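Local structure of proteinase K (Serratia sp., 2B6N) at residues 37-42 / 128-133; 46-51 / 207-212; 86-91 / 233-238. The protein probably hydrolyses internal peptide bonds as a calcium-binding serine endopeptidase of the subtilase family, this chain being its protease part. All coordinates share one frame; numbering follows the deposited sequence.

Contact 1: 37-42 / 128-133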
ATOM      1  N   VAL A  37       4.277   2.216   7.270  1.00  6.10           N
ATOM      2  CA  VAL A  37       2.850   1.957   7.174  1.00  5.44           C
ATOM      3  C   VAL A  37       2.122   2.992   8.021  1.00  5.65           C
ATOM      4  O   VAL A  37       2.130   2.907   9.250  1.00  5.06           O
ATOM      5  CB  VAL A  37       2.518   0.520   7.623  1.00  6.12           C
ATOM      6  CG1 VAL A  37       1.001   0.260   7.502  1.00  5.63           C
ATOM      7  CG2 VAL A  37       3.316  -0.486   6.780  1.00  4.70           C
ATOM      8  N   ILE A  38       1.554   3.993   7.359  1.00  5.81           N
ATOM      9  CA  ILE A  38       0.882   5.104   8.058  1.00  5.68           C
ATOM     10  C   ILE A  38      -0.592   4.732   8.182  1.00  5.76           C
ATOM     11  O   ILE A  38      -1.312   4.758   7.197  1.00  5.10           O
ATOM     12  CB  ILE A  38       1.053   6.448   7.278  1.00  5.16           C
ATOM     13  CG1 ILE A  38       2.547   6.735   7.029  1.00  5.39           C
ATOM     14  CG2 ILE A  38       0.342   7.610   8.047  1.00  4.75           C
ATOM     15  CD1 ILE A  38       2.853   7.905   6.054  1.00  5.19           C
ATOM     16  N   ASP A  39      -1.022   4.342   9.380  1.00  5.90           N
ATOM     17  CA  ASP A  39      -2.265   3.590   9.499  1.00  5.86           C
ATOM     18  C   ASP A  39      -2.642   3.463  10.981  1.00  6.65           C
ATOM     19  O   ASP A  39      -2.298   4.341  11.804  1.00  6.75           O
ATOM     20  CB  ASP A  39      -2.064   2.197   8.842  1.00  6.04           C
ATOM     21  CG  ASP A  39      -3.330   1.634   8.230  1.00  8.23           C
ATOM     22  OD1 ASP A  39      -4.296   1.341   8.997  1.00  8.14           O
ATOM     23  OD2 ASP A  39      -3.347   1.448   6.979  1.00  7.74           O
ATOM     24  N   THR A  40      -3.332   2.382  11.329  1.00  5.76           N
ATOM     25  CA  THR A  40      -3.824   2.170  12.694  1.00  7.14           C
ATOM     26  C   THR A  40      -2.766   1.579  13.629  1.00  7.51           C
ATOM     27  O   THR A  40      -3.061   1.279  14.783  1.00  8.18           O
ATOM     28  CB  THR A  40      -5.059   1.238  12.731  1.00  6.87           C
ATOM     29  OG1 THR A  40      -4.693  -0.067  12.250  1.00  7.00           O
ATOM     30  CG2 THR A  40      -6.220   1.797  11.910  1.00  8.26           C
ATOM     31  N   GLY A  41      -1.538   1.420  13.126  1.00  7.84           N
ATOM     32  CA  GLY A  41      -0.460   0.761  13.856  1.00  8.74           C
ATOM     33  C   GLY A  41      -0.217  -0.612  13.240  1.00  9.10           C
ATOM     34  O   GLY A  41      -0.899  -0.982  12.296  1.00  9.77           O
ATOM     35  N   VAL A  42       0.741  -1.368  13.777  1.00  8.29           N
ATOM     36  CA  VAL A  42       1.033  -2.716  13.275  1.00  8.36           C
ATOM     37  C   VAL A  42       1.281  -3.626  14.461  1.00  8.50           C
ATOM     38  O   VAL A  42       1.997  -3.245  15.397  1.00  8.28           O
ATOM     39  CB  VAL A  42       2.303  -2.760  12.358  1.00  8.07           C
ATOM     40  CG1 VAL A  42       2.578  -4.190  11.895  1.00  7.98           C
ATOM     41  CG2 VAL A  42       2.154  -1.836  11.137  1.00  7.94           C
ATOM     42  N   ASN A 128       3.226   3.868   2.795  1.00  4.78           N
ATOM     43  CA  ASN A 128       1.873   3.536   2.357  1.00  5.26           C
ATOM     44  C   ASN A 128       0.843   4.275   3.189  1.00  5.01           C
ATOM     45  O   ASN A 128       0.929   4.267   4.424  1.00  5.60           O
ATOM     46  CB  ASN A 128       1.629   2.031   2.510  1.00  5.70           C
ATOM     47  CG  ASN A 128       0.262   1.609   2.004  1.00  6.14           C
ATOM     48  OD1 ASN A 128      -0.729   1.520   2.771  1.00  6.85           O
ATOM     49  ND2 ASN A 128       0.178   1.394   0.703  1.00  2.63           N
ATOM     50  N   MET A 129      -0.128   4.893   2.514  1.00  5.10           N
ATOM     51  CA  MET A 129      -1.245   5.549   3.181  1.00  5.45           C
ATOM     52  C   MET A 129      -2.580   4.972   2.728  1.00  5.25           C
ATOM     53  O   MET A 129      -3.182   5.473   1.776  1.00  5.77           O
ATOM     54  CB  MET A 129      -1.207   7.058   2.905  1.00  5.50           C
ATOM     55  CG  MET A 129       0.048   7.740   3.439  1.00  6.91           C
ATOM     56  SD  MET A 129      -0.043   9.543   3.228  1.00  7.97           S
ATOM     57  CE  MET A 129      -1.282   9.983   4.427  1.00  7.84           C
ATOM     58  N   SER A 130      -3.028   3.920   3.411  1.00  4.91           N
ATOM     59  CA  SER A 130      -4.370   3.350   3.205  1.00  5.96           C
ATOM     60  C   SER A 130      -5.414   4.094   4.053  1.00  6.40           C
ATOM     61  O   SER A 130      -5.982   3.547   5.005  1.00  6.94           O
ATOM     62  CB  SER A 130      -4.360   1.845   3.531  1.00  5.77           C
ATOM     63  OG  SER A 130      -3.630   1.138   2.525  1.00  6.52           O
ATOM     64  N   LEU A 131      -5.670   5.344   3.673  1.00  6.65           N
ATOM     65  CA  LEU A 131      -6.539   6.243   4.413  1.00  7.96           C
ATOM     66  C   LEU A 131      -6.773   7.446   3.515  1.00  8.31           C
ATOM     67  O   LEU A 131      -5.998   7.706   2.580  1.00  9.56           O
ATOM     68  CB  LEU A 131      -5.879   6.691   5.738  1.00  7.61           C
ATOM     69  CG  LEU A 131      -4.585   7.500   5.658  1.00  7.55           C
ATOM     70  CD1 LEU A 131      -4.851   9.012   5.445  1.00  9.45           C
ATOM     71  CD2 LEU A 131      -3.790   7.270   6.931  1.00  7.58           C
ATOM     72  N   GLY A 132      -7.840   8.181   3.787  1.00  9.60           N
ATOM     73  CA  GLY A 132      -8.169   9.342   2.977  1.00  9.60           C
ATOM     74  C   GLY A 132      -9.317  10.100   3.593  1.00 10.16           C
ATOM     75  O   GLY A 132      -9.965   9.625   4.555  1.00 11.11           O
ATOM     76  N   GLY A 133      -9.549  11.296   3.080  1.00  9.26           N
ATOM     77  CA  GLY A 133     -10.606  12.142   3.606  1.00  9.84           C
ATOM     78  C   GLY A 133     -10.887  13.228   2.588  1.00  9.70           C
ATOM     79  O   GLY A 133     -10.462  13.129   1.440  1.00  9.29           O
TER
HETATM   80  O   HOH W   1      -1.394   2.551   5.410  1.00  5.47           O
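Val37 pairs with Asn128 across two neighbouring parallel strands, their CA atoms 5.2 Å apart and both side chains on the same face. One step on, the backbone link is made: Ile38 N donates to Asn128 O at 3.0 Å. The side chain of Ile38 turns to the other face, where Met129 also lies, and the contact between these two side chains is apolar. With CG1 beside its own backbone N (chi1 -55°) and the chain then extended, Ile38 sets CD1 against Met129 CG at 3.8 Å, the two side chains crossing obliquely. Leu131 CD2 comes up against Ile38 O at 3.5 Å.

Beyond Ile38 the strands part and a water fills the gap. It accepts from Ser130 N at 2.9 Å and faces both Ile38 O and Asp39 OD2, the latter at 2.7 Å. More acceptors surround it than it has protons, so the sharing among them is left open. Ser130 centres an inverse gamma turn, closed by a weak bond from Leu131 N to Met129 O. Asp39 OD2 also rests 3.6 Å from Ser130 CB. The other oxygen, OD1, takes the N-H of Thr40 on its anti lone pair (2.7 Å from Thr40 N) and is hydrogen-bonded to His72 ND1, the arrangement expected of Asp39 and His72 in the predicted charge relay. Ser130 OG is tied to the backbone O of Ser224, the predicted nucleophile.

Strand 34-39 is an interior strand of the seven-stranded sheet, between strands 92-97 and 125-129. Helices 72-81 and 223-240 pack over the face bearing Asn128, while helix 107-120 meets Ile38 and Met129.

Contact 2: 46-51 / 207-212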
ATOM      1  N   HIS A  46       3.398 -10.171  15.016  1.00  8.52           N
ATOM      2  CA  HIS A  46       2.713 -11.133  14.125  1.00  8.27           C
ATOM      3  C   HIS A  46       3.709 -12.049  13.441  1.00  7.99           C
ATOM      4  O   HIS A  46       4.801 -11.612  13.024  1.00  6.87           O
ATOM      5  CB  HIS A  46       1.778 -10.444  13.101  1.00  8.25           C
ATOM      6  CG  HIS A  46       0.741 -11.368  12.533  1.00  8.52           C
ATOM      7  ND1 HIS A  46       1.046 -12.354  11.617  1.00  7.57           N
ATOM      8  CD2 HIS A  46      -0.588 -11.485  12.784  1.00  7.06           C
ATOM      9  CE1 HIS A  46      -0.049 -13.025  11.312  1.00  8.20           C
ATOM     10  NE2 HIS A  46      -1.053 -12.524  12.012  1.00  6.40           N
ATOM     11  N   ASN A  47       3.349 -13.337  13.358  1.00  8.22           N
ATOM     12  CA  ASN A  47       4.228 -14.340  12.739  1.00  9.24           C
ATOM     13  C   ASN A  47       4.626 -13.962  11.312  1.00  8.82           C
ATOM     14  O   ASN A  47       5.718 -14.308  10.871  1.00  9.34           O
ATOM     15  CB  ASN A  47       3.550 -15.710  12.690  1.00  9.52           C
ATOM     16  CG  ASN A  47       3.304 -16.301  14.067  1.00 11.06           C
ATOM     17  OD1 ASN A  47       3.952 -15.939  15.042  1.00 12.26           O
ATOM     18  ND2 ASN A  47       2.345 -17.228  14.142  1.00 12.47           N
ATOM     19  N   GLU A  48       3.731 -13.264  10.603  1.00  8.72           N
ATOM     20  CA  GLU A  48       4.009 -12.782   9.242  1.00  8.08           C
ATOM     21  C   GLU A  48       5.304 -11.988   9.069  1.00  8.25           C
ATOM     22  O   GLU A  48       5.906 -12.005   7.992  1.00  7.87           O
ATOM     23  CB  GLU A  48       2.826 -11.973   8.689  1.00  8.55           C
ATOM     24  CG  GLU A  48       1.673 -12.855   8.160  1.00  7.18           C
ATOM     25  CD  GLU A  48       2.095 -13.727   7.000  1.00 10.55           C
ATOM     26  OE1 GLU A  48       2.230 -13.211   5.872  1.00 10.41           O
ATOM     27  OE2 GLU A  48       2.294 -14.935   7.228  1.00 13.03           O
ATOM     28  N   PHE A  49       5.718 -11.272  10.112  1.00  7.94           N
ATOM     29  CA  PHE A  49       6.811 -10.311   9.970  1.00  8.28           C
ATOM     30  C   PHE A  49       8.168 -10.870  10.365  1.00  8.93           C
ATOM     31  O   PHE A  49       9.196 -10.338   9.956  1.00  9.06           O
ATOM     32  CB  PHE A  49       6.504  -9.009  10.733  1.00  8.27           C
ATOM     33  CG  PHE A  49       5.213  -8.370  10.320  1.00  8.45           C
ATOM     34  CD1 PHE A  49       4.152  -8.257  11.218  1.00  8.64           C
ATOM     35  CD2 PHE A  49       5.031  -7.950   8.999  1.00  9.87           C
ATOM     36  CE1 PHE A  49       2.938  -7.695  10.817  1.00  9.81           C
ATOM     37  CE2 PHE A  49       3.827  -7.388   8.583  1.00  9.63           C
ATOM     38  CZ  PHE A  49       2.778  -7.258   9.494  1.00  9.51           C
ATOM     39  N   GLY A  50       8.169 -11.931  11.169  1.00 10.42           N
ATOM     40  CA  GLY A  50       9.417 -12.580  11.563  1.00 10.95           C
ATOM     41  C   GLY A  50      10.457 -11.608  12.102  1.00 11.66           C
ATOM     42  O   GLY A  50      11.645 -11.730  11.795  1.00 13.29           O
ATOM     43  N   GLY A  51      10.037 -10.644  12.910  1.00 11.64           N
ATOM     44  CA  GLY A  51      11.011  -9.696  13.460  1.00 11.19           C
ATOM     45  C   GLY A  51      11.257  -8.446  12.631  1.00 11.05           C
ATOM     46  O   GLY A  51      11.869  -7.496  13.126  1.00 11.81           O
ATOM     47  N   THR A 207      -6.731 -11.399   1.524  1.00  5.79           N
ATOM     48  CA  THR A 207      -6.365 -12.023   2.789  1.00  5.47           C
ATOM     49  C   THR A 207      -4.974 -11.591   3.237  1.00  5.75           C
ATOM     50  O   THR A 207      -4.029 -11.518   2.420  1.00  5.20           O
ATOM     51  CB  THR A 207      -6.423 -13.559   2.709  1.00  6.11           C
ATOM     52  OG1 THR A 207      -7.708 -13.962   2.211  1.00  6.45           O
ATOM     53  CG2 THR A 207      -6.194 -14.157   4.114  1.00  5.54           C
ATOM     54  N   SER A 208      -4.851 -11.315   4.536  1.00  6.02           N
ATOM     55  CA  SER A 208      -3.578 -10.870   5.124  1.00  6.88           C
ATOM     56  C   SER A 208      -3.634 -11.056   6.646  1.00  6.96           C
ATOM     57  O   SER A 208      -4.602 -11.602   7.167  1.00  6.46           O
ATOM     58  CB  SER A 208      -3.297  -9.402   4.764  1.00  7.53           C
ATOM     59  OG  SER A 208      -1.972  -9.030   5.098  1.00  7.51           O
ATOM     60  N   SER A 209      -2.598 -10.591   7.339  1.00  6.79           N
ATOM     61  CA  SER A 209      -2.492 -10.684   8.783  1.00  6.68           C
ATOM     62  C   SER A 209      -3.529  -9.793   9.481  1.00  6.74           C
ATOM     63  O   SER A 209      -4.070  -8.872   8.874  1.00  6.76           O
ATOM     64  CB  SER A 209      -1.068 -10.287   9.200  1.00  6.28           C
ATOM     65  OG  SER A 209      -0.629  -9.235   8.363  1.00  7.23           O
ATOM     66  N   TRP A 210      -3.808 -10.078  10.750  1.00  7.08           N
ATOM     67  CA  TRP A 210      -4.786  -9.324  11.540  1.00  6.94           C
ATOM     68  C   TRP A 210      -4.278  -9.262  12.980  1.00  7.54           C
ATOM     69  O   TRP A 210      -3.451 -10.078  13.378  1.00  6.79           O
ATOM     70  CB  TRP A 210      -6.153 -10.019  11.491  1.00  6.94           C
ATOM     71  CG  TRP A 210      -7.342  -9.194  11.993  1.00  6.69           C
ATOM     72  CD1 TRP A 210      -8.143  -9.454  13.083  1.00  7.38           C
ATOM     73  CD2 TRP A 210      -7.860  -8.005  11.392  1.00  7.39           C
ATOM     74  NE1 TRP A 210      -9.131  -8.487  13.199  1.00  6.25           N
ATOM     75  CE2 TRP A 210      -8.981  -7.592  12.164  1.00  6.84           C
ATOM     76  CE3 TRP A 210      -7.489  -7.249  10.263  1.00  7.06           C
ATOM     77  CZ2 TRP A 210      -9.725  -6.445  11.849  1.00  7.67           C
ATOM     78  CZ3 TRP A 210      -8.247  -6.118   9.938  1.00  7.44           C
ATOM     79  CH2 TRP A 210      -9.355  -5.729  10.740  1.00  7.45           C
ATOM     80  N   TYR A 211      -4.785  -8.297  13.741  1.00  7.54           N
ATOM     81  CA  TYR A 211      -4.188  -7.926  15.028  1.00  8.28           C
ATOM     82  C   TYR A 211      -4.590  -8.791  16.232  1.00  8.45           C
ATOM     83  O   TYR A 211      -3.994  -8.671  17.290  1.00  8.06           O
ATOM     84  CB  TYR A 211      -4.498  -6.446  15.329  1.00  9.07           C
ATOM     85  CG  TYR A 211      -5.850  -6.224  16.006  1.00  9.68           C
ATOM     86  CD1 TYR A 211      -5.920  -5.788  17.336  1.00 12.92           C
ATOM     87  CD2 TYR A 211      -7.048  -6.464  15.330  1.00  9.74           C
ATOM     88  CE1 TYR A 211      -7.166  -5.605  17.976  1.00 13.98           C
ATOM     89  CE2 TYR A 211      -8.286  -6.275  15.949  1.00  9.92           C
ATOM     90  CZ  TYR A 211      -8.334  -5.836  17.263  1.00 12.22           C
ATOM     91  OH  TYR A 211      -9.566  -5.653  17.875  1.00 14.14           O
ATOM     92  N   THR A 212      -5.576  -9.673  16.067  1.00  8.54           N
ATOM     93  CA  THR A 212      -6.178 -10.364  17.223  1.00  8.39           C
ATOM     94  C   THR A 212      -5.281 -11.459  17.839  1.00  8.71           C
ATOM     95  O   THR A 212      -5.451 -11.803  19.018  1.00  9.91           O
ATOM     96  CB  THR A 212      -7.572 -10.914  16.888  1.00  8.53           C
ATOM     97  OG1 THR A 212      -7.481 -11.742  15.725  1.00  8.78           O
ATOM     98  CG2 THR A 212      -8.565  -9.778  16.626  1.00  8.09           C
TER
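A CH-pi contact, with Ser209 CB seated over the imidazole of His46, joins the loop between strands 34-39 and 53-58 to the end of strand 206-209, about 16 Å from the centre of the chain to that of the contact. The CB lies 3.6 Å from the centroid of the His46 ring and only 10° off its normal, so the methylene is nearly centred on the face. At the ring's edge, close to its plane, His46 CD2 approaches Trp210 O at 3.2 Å. Ser209 CB and the Trp210 carbonyl thus meet two different aspects of one ring.

Bonds at both nitrogens hold the imidazole in this attitude. Glu48 N donates to His46 ND1 at 3.0 Å, an almost straight bond (169°) lying in the ring plane, and His46 NE2 is hydrogen-bonded to the backbone O of Ala216. This pattern is consistent with a neutral ring carrying its proton on NE2.

Two further side chains border Ser209. Glu48 CG touches Ser209 CB at 3.9 Å, while the bend at its chi2 (-62°) takes the carboxylate off to the backbone N-H groups of Thr84 and Tyr85. Phe49 CZ approaches Ser209 OG obliquely at 4.1 Å; that hydroxyl has a hydrogen-bonding partner in Thr74 O.

The Trp210 side chain comes within about 5 Å of that of His72, placing the contact close to the predicted charge relay. Strand 206-209 pairs antiparallel with strand 217-220, against which the Trp210 indole rests. Helix 72-81 borders both segments, touching Phe49 through Ala77 and Trp210 through His75.

Contact 3: 86-91 / 233-238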
ATOM      1  N   GLY A  86       2.467 -11.471   1.820  1.00  6.58           N
ATOM      2  CA  GLY A  86       3.132 -10.265   1.356  1.00  6.26           C
ATOM      3  C   GLY A  86       3.837 -10.306   0.014  1.00  6.15           C
ATOM      4  O   GLY A  86       4.284 -11.358  -0.446  1.00  7.07           O
ATOM      5  N   VAL A  87       3.940  -9.129  -0.595  1.00  6.36           N
ATOM      6  CA  VAL A  87       4.629  -8.924  -1.884  1.00  5.63           C
ATOM      7  C   VAL A  87       6.159  -8.999  -1.731  1.00  6.54           C
ATOM      8  O   VAL A  87       6.852  -9.646  -2.547  1.00  6.26           O
ATOM      9  CB  VAL A  87       4.221  -7.545  -2.505  1.00  5.80           C
ATOM     10  CG1 VAL A  87       5.025  -7.233  -3.773  1.00  5.01           C
ATOM     11  CG2 VAL A  87       2.732  -7.518  -2.831  1.00  6.01           C
ATOM     12  N   ALA A  88       6.672  -8.330  -0.695  1.00  6.86           N
ATOM     13  CA  ALA A  88       8.117  -8.130  -0.505  1.00  7.21           C
ATOM     14  C   ALA A  88       8.513  -8.774   0.827  1.00  7.27           C
ATOM     15  O   ALA A  88       8.486  -8.140   1.881  1.00  7.32           O
ATOM     16  CB  ALA A  88       8.447  -6.634  -0.501  1.00  7.17           C
ATOM     17  N   LYS A  89       8.875 -10.046   0.745  1.00  7.69           N
ATOM     18  CA  LYS A  89       8.915 -10.925   1.909  1.00  8.33           C
ATOM     19  C   LYS A  89      10.101 -10.719   2.850  1.00  8.59           C
ATOM     20  O   LYS A  89      10.182 -11.382   3.896  1.00  9.61           O
ATOM     21  CB  LYS A  89       8.803 -12.380   1.447  1.00  8.43           C
ATOM     22  CG  LYS A  89       7.503 -12.636   0.630  1.00  8.73           C
ATOM     23  CD  LYS A  89       7.361 -14.085   0.235  1.00  7.51           C
ATOM     24  CE  LYS A  89       6.107 -14.302  -0.613  1.00  6.97           C
ATOM     25  NZ  LYS A  89       4.808 -14.134   0.132  1.00  5.36           N
ATOM     26  N   ASN A  90      11.009  -9.812   2.504  1.00  8.94           N
ATOM     27  CA  ASN A  90      12.121  -9.478   3.410  1.00  9.37           C
ATOM     28  C   ASN A  90      12.266  -7.974   3.676  1.00  9.20           C
ATOM     29  O   ASN A  90      13.324  -7.504   4.155  1.00  9.09           O
ATOM     30  CB  ASN A  90      13.448 -10.051   2.896  1.00  9.93           C
ATOM     31  CG  ASN A  90      14.506 -10.143   3.978  1.00 11.47           C
ATOM     32  OD1 ASN A  90      15.683  -9.807   3.755  1.00 15.28           O
ATOM     33  ND2 ASN A  90      14.105 -10.607   5.152  1.00  8.08           N
ATOM     34  N   VAL A  91      11.210  -7.218   3.371  1.00  8.54           N
ATOM     35  CA  VAL A  91      11.225  -5.773   3.607  1.00  8.21           C
ATOM     36  C   VAL A  91      11.191  -5.471   5.107  1.00  8.40           C
ATOM     37  O   VAL A  91      10.643  -6.256   5.898  1.00  8.67           O
ATOM     38  CB  VAL A  91      10.034  -5.064   2.889  1.00  8.56           C
ATOM     39  CG1 VAL A  91       8.719  -5.274   3.635  1.00  6.84           C
ATOM     40  CG2 VAL A  91      10.316  -3.576   2.674  1.00  8.19           C
ATOM     41  N   VAL A 233       5.441  -3.717  -4.275  1.00  5.64           N
ATOM     42  CA  VAL A 233       6.170  -3.773  -5.555  1.00  6.03           C
ATOM     43  C   VAL A 233       7.206  -2.655  -5.656  1.00  5.94           C
ATOM     44  O   VAL A 233       8.319  -2.881  -6.127  1.00  6.42           O
ATOM     45  CB  VAL A 233       5.210  -3.812  -6.775  1.00  5.12           C
ATOM     46  CG1 VAL A 233       5.967  -3.685  -8.115  1.00  5.30           C
ATOM     47  CG2 VAL A 233       4.384  -5.126  -6.760  1.00  5.11           C
ATOM     48  N   ALA A 234       6.858  -1.444  -5.225  1.00  6.23           N
ATOM     49  CA  ALA A 234       7.899  -0.391  -5.071  1.00  6.20           C
ATOM     50  C   ALA A 234       9.118  -0.911  -4.293  1.00  6.42           C
ATOM     51  O   ALA A 234      10.266  -0.690  -4.707  1.00  5.77           O
ATOM     52  CB  ALA A 234       7.313   0.851  -4.379  1.00  6.41           C
ATOM     53  N   ALA A 235       8.865  -1.612  -3.183  1.00  5.82           N
ATOM     54  CA  ALA A 235       9.940  -2.194  -2.375  1.00  6.06           C
ATOM     55  C   ALA A 235      10.750  -3.217  -3.157  1.00  6.19           C
ATOM     56  O   ALA A 235      11.971  -3.260  -3.025  1.00  6.32           O
ATOM     57  CB  ALA A 235       9.401  -2.827  -1.094  1.00  5.55           C
ATOM     58  N   LEU A 236      10.082  -4.044  -3.963  1.00  6.29           N
ATOM     59  CA  LEU A 236      10.802  -4.964  -4.867  1.00  6.72           C
ATOM     60  C   LEU A 236      11.726  -4.218  -5.816  1.00  7.25           C
ATOM     61  O   LEU A 236      12.887  -4.603  -5.993  1.00  7.66           O
ATOM     62  CB  LEU A 236       9.829  -5.800  -5.705  1.00  7.19           C
ATOM     63  CG  LEU A 236       8.873  -6.753  -4.982  1.00  7.07           C
ATOM     64  CD1 LEU A 236       8.040  -7.540  -5.997  1.00  5.33           C
ATOM     65  CD2 LEU A 236       9.609  -7.711  -4.061  1.00  9.05           C
ATOM     66  N   TYR A 237      11.210  -3.150  -6.429  1.00  7.00           N
ATOM     67  CA  TYR A 237      11.985  -2.385  -7.408  1.00  7.79           C
ATOM     68  C   TYR A 237      13.178  -1.693  -6.750  1.00  8.15           C
ATOM     69  O   TYR A 237      14.223  -1.551  -7.358  1.00  8.93           O
ATOM     70  CB  TYR A 237      11.131  -1.326  -8.108  1.00  7.73           C
ATOM     71  CG  TYR A 237      10.014  -1.839  -9.004  1.00  8.46           C
ATOM     72  CD1 TYR A 237       9.187  -0.930  -9.653  1.00  9.08           C
ATOM     73  CD2 TYR A 237       9.770  -3.206  -9.187  1.00  8.18           C
ATOM     74  CE1 TYR A 237       8.152  -1.351 -10.491  1.00  9.36           C
ATOM     75  CE2 TYR A 237       8.724  -3.649 -10.034  1.00  8.17           C
ATOM     76  CZ  TYR A 237       7.926  -2.699 -10.673  1.00  9.16           C
ATOM     77  OH  TYR A 237       6.877  -3.063 -11.481  1.00  9.41           O
ATOM     78  N   LEU A 238      13.007  -1.259  -5.501  1.00  8.74           N
ATOM     79  CA  LEU A 238      14.074  -0.566  -4.763  1.00  8.54           C
ATOM     80  C   LEU A 238      15.135  -1.532  -4.214  1.00  9.50           C
ATOM     81  O   LEU A 238      16.257  -1.120  -3.920  1.00 10.23           O
ATOM     82  CB  LEU A 238      13.465   0.296  -3.656  1.00  8.97           C
ATOM     83  CG  LEU A 238      12.863   1.642  -4.101  1.00  7.76           C
ATOM     84  CD1 LEU A 238      11.984   2.252  -2.982  1.00  7.71           C
ATOM     85  CD2 LEU A 238      13.948   2.632  -4.564  1.00  7.64           C
TER
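Val87 lays its CG1 methyl across helix 223-240, 3.7 Å from Val233 CG2 and 3.8 Å from Leu236 CD1. In the subtilisin-like alpha/beta fold this helix carries the predicted catalytic serine, Ser224, in its first turn; here its later turns receive the loop that leads from helix 72-81 to strand 92-97. With CG1 anti to its own backbone N (chi1 174°), Val87 presents the methyl also to the backbone at Val233 N, 3.6 Å away.

Leu236 answers with both branches: CD1 meets the Val87 methyl, while CD2 lies against Val87 O and 3.9 Å from Ala88 CB. Ala88 CB also faces Ala235 CB at 4.0 Å. Val91 CG2 reaches the same Ala235 methyl, brought back to the helix by the type I turn from Ala88 to Val91.

No hydrogen bond crosses between the segments; polar groups of the loop look elsewhere. Val87 O is bonded to Tyr24 OH. Lys89 leaves the backbone away from the helix and runs extended to a bend at its last torsion (chi4 -69°), which brings its ammonium to Gln3, Ser83 and its own loop, where Lys89 NZ sits on an in-plane lone pair of Gly86 O at 2.9 Å.

Overall arrangement
All three contacts are buried, but their depth and chemistry differ. Contact 1, its centre about 9 Å from that of the chain, lies in the sheet itself and mixes a strand bond, a water and a predicted catalytic aspartate. Contact 3 joins apolar side chains with no hydrogen bond across it and sits on the opposite side of the chain's centre from contact 1. Contact 2 is the outermost, about 16 Å from the centre, and rests on a ring face fixed by polar bonds. Helix 223-240 serves twice: its start adjoins contact 1 and its later turns form contact 3. Contacts 1 and 2 touch directly, Val42 CG1 packing on Phe49 CE1 at 3.7 Å, and helix 72-81 borders all three.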